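Local structure of putative exported protein (Peptoclostridium difficile, 5TTA) at residues K136-E150 against W165-I178. The protein is of unknown function but is probably exported from the cell, and forms a two-chain assembly. Residues are numbered along the deposited sequence; the frame is centred on the assembly and turned at random.
Sequences KMQQSPPQDIISMFE and WKQMEKEYAKQNAI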
loop_
_atom_site.group_PDB
_atom_site.type_symbol
_atom_site.label_atom_id
_atom_site.label_comp_id
_atom_site.label_asym_id
_atom_site.label_seq_id
_atom_site.Cartn_x
_atom_site.Cartn_y
_atom_site.Cartn_z
ATOM N N LYS A 136 -4.455 3.761 16.145
ATOM C CA LYS A 136 -5.456 3.054 15.340
ATOM C C LYS A 136 -4.869 2.588 14.013
ATOM O O LYS A 136 -5.052 1.432 13.615
ATOM C CB LYS A 136 -6.690 3.937 15.097
ATOM C CG LYS A 136 -7.866 3.240 14.325
ATOM C CD LYS A 136 -8.941 4.263 13.977
ATOM C CE LYS A 136 -10.282 3.681 13.472
ATOM N NZ LYS A 136 -10.142 2.480 12.605
HETATM N N MSE A 137 -4.151 3.460 13.314
HETATM C CA MSE A 137 -3.570 3.064 12.036
HETATM C C MSE A 137 -2.206 2.422 12.280
HETATM O O MSE A 137 -1.231 2.744 11.601
HETATM C CB MSE A 137 -3.441 4.253 11.084
HETATM C CG MSE A 137 -4.752 4.880 10.629
HETATM SE SE MSE A 137 -4.411 6.526 9.603
HETATM C CE MSE A 137 -3.439 5.723 8.092
ATOM N N GLN A 138 -2.159 1.509 13.259
ATOM C CA GLN A 138 -0.909 0.830 13.603
ATOM C C GLN A 138 -0.343 0.071 12.407
ATOM O O GLN A 138 0.876 0.041 12.202
ATOM C CB GLN A 138 -1.133 -0.118 14.785
ATOM C CG GLN A 138 0.155 -0.566 15.474
ATOM C CD GLN A 138 0.787 0.537 16.329
ATOM O OE1 GLN A 138 1.808 1.119 15.950
ATOM N NE2 GLN A 138 0.183 0.820 17.496
ATOM N N GLN A 139 -1.216 -0.534 11.598
ATOM C CA GLN A 139 -0.777 -1.222 10.389
ATOM C C GLN A 139 -0.010 -0.301 9.445
ATOM O O GLN A 139 0.802 -0.781 8.645
ATOM C CB GLN A 139 -1.987 -1.835 9.664
ATOM C CG GLN A 139 -2.744 -0.888 8.704
ATOM C CD GLN A 139 -3.950 -0.193 9.339
ATOM O OE1 GLN A 139 -4.697 -0.795 10.118
ATOM N NE2 GLN A 139 -4.144 1.083 9.000
ATOM N N SER A 140 -0.250 1.030 9.523
ATOM C CA SER A 140 0.412 1.973 8.640
ATOM C C SER A 140 1.619 2.589 9.340
ATOM O O SER A 140 1.608 2.764 10.565
ATOM C CB SER A 140 -0.564 3.079 8.206
ATOM O OG SER A 140 -0.095 3.774 7.064
ATOM N N PRO A 141 2.686 2.905 8.608
ATOM C CA PRO A 141 3.824 3.584 9.232
ATOM C C PRO A 141 3.414 4.962 9.709
ATOM O O PRO A 141 2.586 5.627 9.062
ATOM C CB PRO A 141 4.862 3.666 8.101
ATOM C CG PRO A 141 4.073 3.529 6.839
ATOM C CD PRO A 141 2.908 2.645 7.174
ATOM N N PRO A 142 3.953 5.419 10.839
ATOM C CA PRO A 142 3.597 6.749 11.346
ATOM C C PRO A 142 3.923 7.839 10.333
ATOM O O PRO A 142 4.718 7.651 9.405
ATOM C CB PRO A 142 4.449 6.892 12.616
ATOM C CG PRO A 142 4.795 5.489 13.006
ATOM C CD PRO A 142 4.909 4.725 11.720
ATOM N N GLN A 143 3.280 8.996 10.523
ATOM C CA GLN A 143 3.478 10.112 9.603
ATOM C C GLN A 143 4.885 10.684 9.701
ATOM O O GLN A 143 5.427 11.150 8.693
ATOM C CB GLN A 143 2.437 11.201 9.862
ATOM C CG GLN A 143 1.010 10.746 9.608
ATOM C CD GLN A 143 0.802 10.241 8.192
ATOM O OE1 GLN A 143 1.346 10.798 7.236
ATOM N NE2 GLN A 143 0.016 9.177 8.050
ATOM N N ASP A 144 5.488 10.665 10.895
ATOM C CA ASP A 144 6.894 11.051 11.016
ATOM C C ASP A 144 7.775 10.184 10.125
ATOM O O ASP A 144 8.727 10.678 9.505
ATOM C CB ASP A 144 7.356 10.941 12.471
ATOM C CG ASP A 144 6.653 11.921 13.392
ATOM O OD1 ASP A 144 5.926 11.460 14.301
ATOM O OD2 ASP A 144 6.846 13.147 13.225
ATOM N N ILE A 145 7.467 8.888 10.046
ATOM C CA ILE A 145 8.257 7.971 9.233
ATOM C C ILE A 145 7.961 8.172 7.751
ATOM O O ILE A 145 8.874 8.162 6.919
ATOM C CB ILE A 145 8.016 6.521 9.703
ATOM C CG1 ILE A 145 8.892 6.226 10.923
ATOM C CG2 ILE A 145 8.305 5.525 8.604
ATOM C CD1 ILE A 145 8.642 4.894 11.574
ATOM N N ILE A 146 6.697 8.393 7.390
ATOM C CA ILE A 146 6.395 8.694 5.994
ATOM C C ILE A 146 7.047 10.012 5.573
ATOM O O ILE A 146 7.532 10.145 4.441
ATOM C CB ILE A 146 4.872 8.696 5.765
ATOM C CG1 ILE A 146 4.299 7.315 6.109
ATOM C CG2 ILE A 146 4.557 9.077 4.328
ATOM C CD1 ILE A 146 2.795 7.211 5.985
ATOM N N SER A 147 7.098 10.994 6.484
ATOM C CA SER A 147 7.735 12.270 6.163
ATOM C C SER A 147 9.236 12.119 5.949
ATOM O O SER A 147 9.820 12.858 5.148
ATOM C CB SER A 147 7.460 13.294 7.265
ATOM O OG SER A 147 6.096 13.673 7.278
HETATM N N MSE A 148 9.873 11.185 6.649
HETATM C CA MSE A 148 11.293 10.906 6.450
HETATM C C MSE A 148 11.538 10.363 5.061
HETATM O O MSE A 148 12.530 10.682 4.418
HETATM C CB MSE A 148 11.799 9.898 7.465
HETATM C CG MSE A 148 11.821 10.397 8.882
HETATM SE SE MSE A 148 12.247 8.910 10.058
HETATM C CE MSE A 148 13.956 8.408 9.247
ATOM N N PHE A 149 10.614 9.516 4.614
ATOM C CA PHE A 149 10.763 8.886 3.309
ATOM C C PHE A 149 10.619 9.903 2.184
ATOM O O PHE A 149 11.358 9.849 1.195
ATOM C CB PHE A 149 9.753 7.745 3.171
ATOM C CG PHE A 149 10.081 6.540 4.022
ATOM C CD1 PHE A 149 11.383 6.071 4.112
ATOM C CD2 PHE A 149 9.096 5.890 4.744
ATOM C CE1 PHE A 149 11.694 4.971 4.887
ATOM C CE2 PHE A 149 9.409 4.794 5.525
ATOM C CZ PHE A 149 10.706 4.334 5.594
ATOM N N GLU A 150 9.691 10.850 2.325
ATOM C CA GLU A 150 9.538 11.886 1.308
ATOM C C GLU A 150 10.835 12.663 1.124
ATOM O O GLU A 150 11.302 12.860 -0.003
ATOM C CB GLU A 150 8.399 12.833 1.683
ATOM C CG GLU A 150 7.028 12.201 1.626
ATOM C CD GLU A 150 5.953 13.115 2.171
ATOM O OE1 GLU A 150 6.237 13.870 3.125
ATOM O OE2 GLU A 150 4.824 13.082 1.637
ATOM N N TRP A 165 0.758 6.210 -3.024
ATOM C CA TRP A 165 0.597 5.241 -1.943
ATOM C C TRP A 165 0.090 5.917 -0.675
ATOM O O TRP A 165 -0.801 5.393 0.008
ATOM C CB TRP A 165 1.930 4.529 -1.686
ATOM C CG TRP A 165 1.911 3.624 -0.505
ATOM C CD1 TRP A 165 1.477 2.329 -0.469
ATOM C CD2 TRP A 165 2.319 3.950 0.825
ATOM N NE1 TRP A 165 1.604 1.825 0.803
ATOM C CE2 TRP A 165 2.122 2.800 1.616
ATOM C CE3 TRP A 165 2.839 5.103 1.424
ATOM C CZ2 TRP A 165 2.418 2.773 2.976
ATOM C CZ3 TRP A 165 3.132 5.073 2.773
ATOM C CH2 TRP A 165 2.925 3.916 3.534
ATOM N N LYS A 166 0.646 7.082 -0.351
ATOM C CA LYS A 166 0.172 7.858 0.792
ATOM C C LYS A 166 -1.323 8.111 0.714
ATOM O O LYS A 166 -2.050 7.898 1.690
ATOM C CB LYS A 166 0.904 9.194 0.857
ATOM C CG LYS A 166 2.316 9.148 1.374
ATOM C CD LYS A 166 2.893 10.558 1.340
ATOM C CE LYS A 166 1.974 11.550 2.041
ATOM N NZ LYS A 166 2.043 11.459 3.531
ATOM N N GLN A 167 -1.794 8.595 -0.440
ATOM C CA GLN A 167 -3.202 8.954 -0.583
ATOM C C GLN A 167 -4.095 7.734 -0.409
ATOM O O GLN A 167 -5.081 7.775 0.336
ATOM C CB GLN A 167 -3.444 9.611 -1.944
HETATM N N MSE A 168 -3.757 6.636 -1.085
HETATM C CA MSE A 168 -4.491 5.381 -0.957
HETATM C C MSE A 168 -4.527 4.865 0.480
HETATM O O MSE A 168 -5.557 4.369 0.937
HETATM C CB MSE A 168 -3.888 4.326 -1.882
HETATM C CG MSE A 168 -4.278 4.506 -3.343
HETATM SE SE MSE A 168 -6.216 4.681 -3.573
HETATM C CE MSE A 168 -6.373 6.636 -3.582
ATOM N N GLU A 169 -3.411 5.006 1.192
ATOM C CA GLU A 169 -3.392 4.677 2.614
ATOM C C GLU A 169 -4.381 5.543 3.381
ATOM O O GLU A 169 -5.150 5.044 4.210
ATOM C CB GLU A 169 -1.981 4.849 3.177
ATOM C CG GLU A 169 -1.653 3.902 4.322
ATOM C CD GLU A 169 -1.521 2.460 3.862
ATOM O OE1 GLU A 169 -0.983 2.239 2.756
ATOM O OE2 GLU A 169 -1.964 1.550 4.601
ATOM N N LYS A 170 -4.386 6.847 3.101
ATOM C CA LYS A 170 -5.337 7.737 3.760
ATOM C C LYS A 170 -6.778 7.370 3.409
ATOM O O LYS A 170 -7.651 7.376 4.284
ATOM C CB LYS A 170 -5.032 9.189 3.392
ATOM C CG LYS A 170 -5.876 10.213 4.119
ATOM C CD LYS A 170 -5.343 11.631 3.904
ATOM C CE LYS A 170 -5.694 12.171 2.520
ATOM N NZ LYS A 170 -7.151 12.478 2.372
ATOM N N GLU A 171 -7.051 7.014 2.146
ATOM C CA GLU A 171 -8.429 6.688 1.769
ATOM C C GLU A 171 -8.914 5.408 2.448
ATOM O O GLU A 171 -10.067 5.335 2.901
ATOM C CB GLU A 171 -8.568 6.575 0.248
ATOM C CG GLU A 171 -8.721 7.913 -0.485
ATOM C CD GLU A 171 -10.065 8.603 -0.230
ATOM O OE1 GLU A 171 -10.874 8.100 0.583
ATOM O OE2 GLU A 171 -10.319 9.657 -0.852
ATOM N N TYR A 172 -8.056 4.384 2.518
ATOM C CA TYR A 172 -8.412 3.160 3.229
ATOM C C TYR A 172 -8.740 3.456 4.688
ATOM O O TYR A 172 -9.768 3.007 5.211
ATOM C CB TYR A 172 -7.270 2.148 3.111
ATOM C CG TYR A 172 -7.400 0.917 3.982
ATOM C CD1 TYR A 172 -8.058 -0.223 3.520
ATOM C CD2 TYR A 172 -6.842 0.878 5.258
ATOM C CE1 TYR A 172 -8.169 -1.366 4.317
ATOM C CE2 TYR A 172 -6.947 -0.257 6.060
ATOM C CZ TYR A 172 -7.610 -1.374 5.585
ATOM O OH TYR A 172 -7.719 -2.496 6.379
ATOM N N ALA A 173 -7.894 4.246 5.350
ATOM C CA ALA A 173 -8.141 4.599 6.742
ATOM C C ALA A 173 -9.449 5.367 6.902
ATOM O O ALA A 173 -10.159 5.187 7.896
ATOM C CB ALA A 173 -6.963 5.405 7.291
ATOM N N LYS A 174 -9.801 6.217 5.931
ATOM C CA LYS A 174 -11.080 6.928 6.006
ATOM C C LYS A 174 -12.260 5.960 5.890
ATOM O O LYS A 174 -13.270 6.104 6.587
ATOM C CB LYS A 174 -11.142 8.012 4.927
ATOM C CG LYS A 174 -10.578 9.357 5.432
ATOM C CD LYS A 174 -9.743 10.121 4.389
ATOM C CE LYS A 174 -10.586 10.952 3.427
ATOM N NZ LYS A 174 -11.269 10.123 2.393
ATOM N N GLN A 175 -12.136 4.947 5.040
ATOM C CA GLN A 175 -13.210 3.969 4.921
ATOM C C GLN A 175 -13.346 3.113 6.177
ATOM O O GLN A 175 -14.435 2.603 6.463
ATOM C CB GLN A 175 -12.962 3.104 3.693
ATOM C CG GLN A 175 -12.984 3.900 2.407
ATOM C CD GLN A 175 -12.740 3.030 1.191
ATOM O OE1 GLN A 175 -13.258 1.916 1.100
ATOM N NE2 GLN A 175 -11.931 3.524 0.261
ATOM N N ASN A 176 -12.259 2.944 6.935
ATOM C CA ASN A 176 -12.275 2.197 8.185
ATOM C C ASN A 176 -12.474 3.073 9.423
ATOM O O ASN A 176 -12.205 2.612 10.532
ATOM C CB ASN A 176 -10.974 1.410 8.344
ATOM C CG ASN A 176 -10.920 0.223 7.446
ATOM O OD1 ASN A 176 -11.679 -0.726 7.624
ATOM N ND2 ASN A 176 -10.036 0.265 6.459
ATOM N N ALA A 177 -12.939 4.304 9.265
ATOM C CA ALA A 177 -13.031 5.212 10.405
ATOM C C ALA A 177 -14.142 4.788 11.373
ATOM O O ALA A 177 -15.103 4.096 11.006
ATOM C CB ALA A 177 -13.288 6.638 9.924
ATOM N N ILE A 178 -13.995 5.205 12.631
ATOM C CA ILE A 178 -15.047 5.035 13.631
ATOM C C ILE A 178 -16.105 6.102 13.377
ATOM O O ILE A 178 -15.827 7.300 13.493
ATOM C CB ILE A 178 -14.495 5.141 15.064
ATOM C CG1 ILE A 178 -13.377 4.114 15.296
ATOM C CG2 ILE A 178 -15.613 4.900 16.045
ATOM C CD1 ILE A 178 -12.603 4.301 16.603
HETATM O O HOH W 1 -9.021 4.335 10.244
#
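The Trp165 indole is met by Pro141 at its edge: Pro141 CG lies close to the ring plane, 3.5 Å from Trp165 CH2. Ile146 comes in obliquely, its CD1 3.9 Å from Trp165 CZ3, while Glu169 OE1, one turn along the same helix, sits above one face, offset toward the rim. Beyond these neighbours, Trp161 meets the indole with its ring at a shallow angle, and Phe149 of the second subunit joins the cluster. The ring of Tyr172 carries Asn176 ND2 over the centre of one face and has the Gln139 amide at its edge.

Glu169 bends at chi2 (70°); its CG comes nearest Ser140 OG, at 3.2 Å, and the carboxylate, though close by, makes no hydrogen bond with this buried hydroxyl, for which the model offers no partner. The segments form a helical hairpin projecting from the antiparallel sheet: helix 143-150 and the 165-175 part of helix 156-175 run antiparallel, the axes of these two pieces 12.7 Å apart at closest approach, a wide spacing bridged by side chains such as Ile146, Lys166 and Glu150. Strand 131-135 leads into this hairpin through a type I turn from Met137 to Ser140, and Pro142 occupies the N-cap position of helix 143-150.

Near the sheet, selenomethionine Met137 touches Ala173, SE to CB 3.6 Å, on a helical surface that also packs on Met73. Lys136 is extended as far as CE, which lies against Ile178 CG1, then bends at chi4 (-37°), setting where NZ points: it gives a 2.9 Å hydrogen bond to Asn176 O, approached from above the carbonyl plane. A water accepting from the same NZ donates to Ala173 O, tying this ammonium to the C-terminal end of the helix twice. At the far end Lys166 slides past Ile146, CG 3.7 Å from Ile146 CG2, and its NZ makes a long salt bridge with Glu150 OE2.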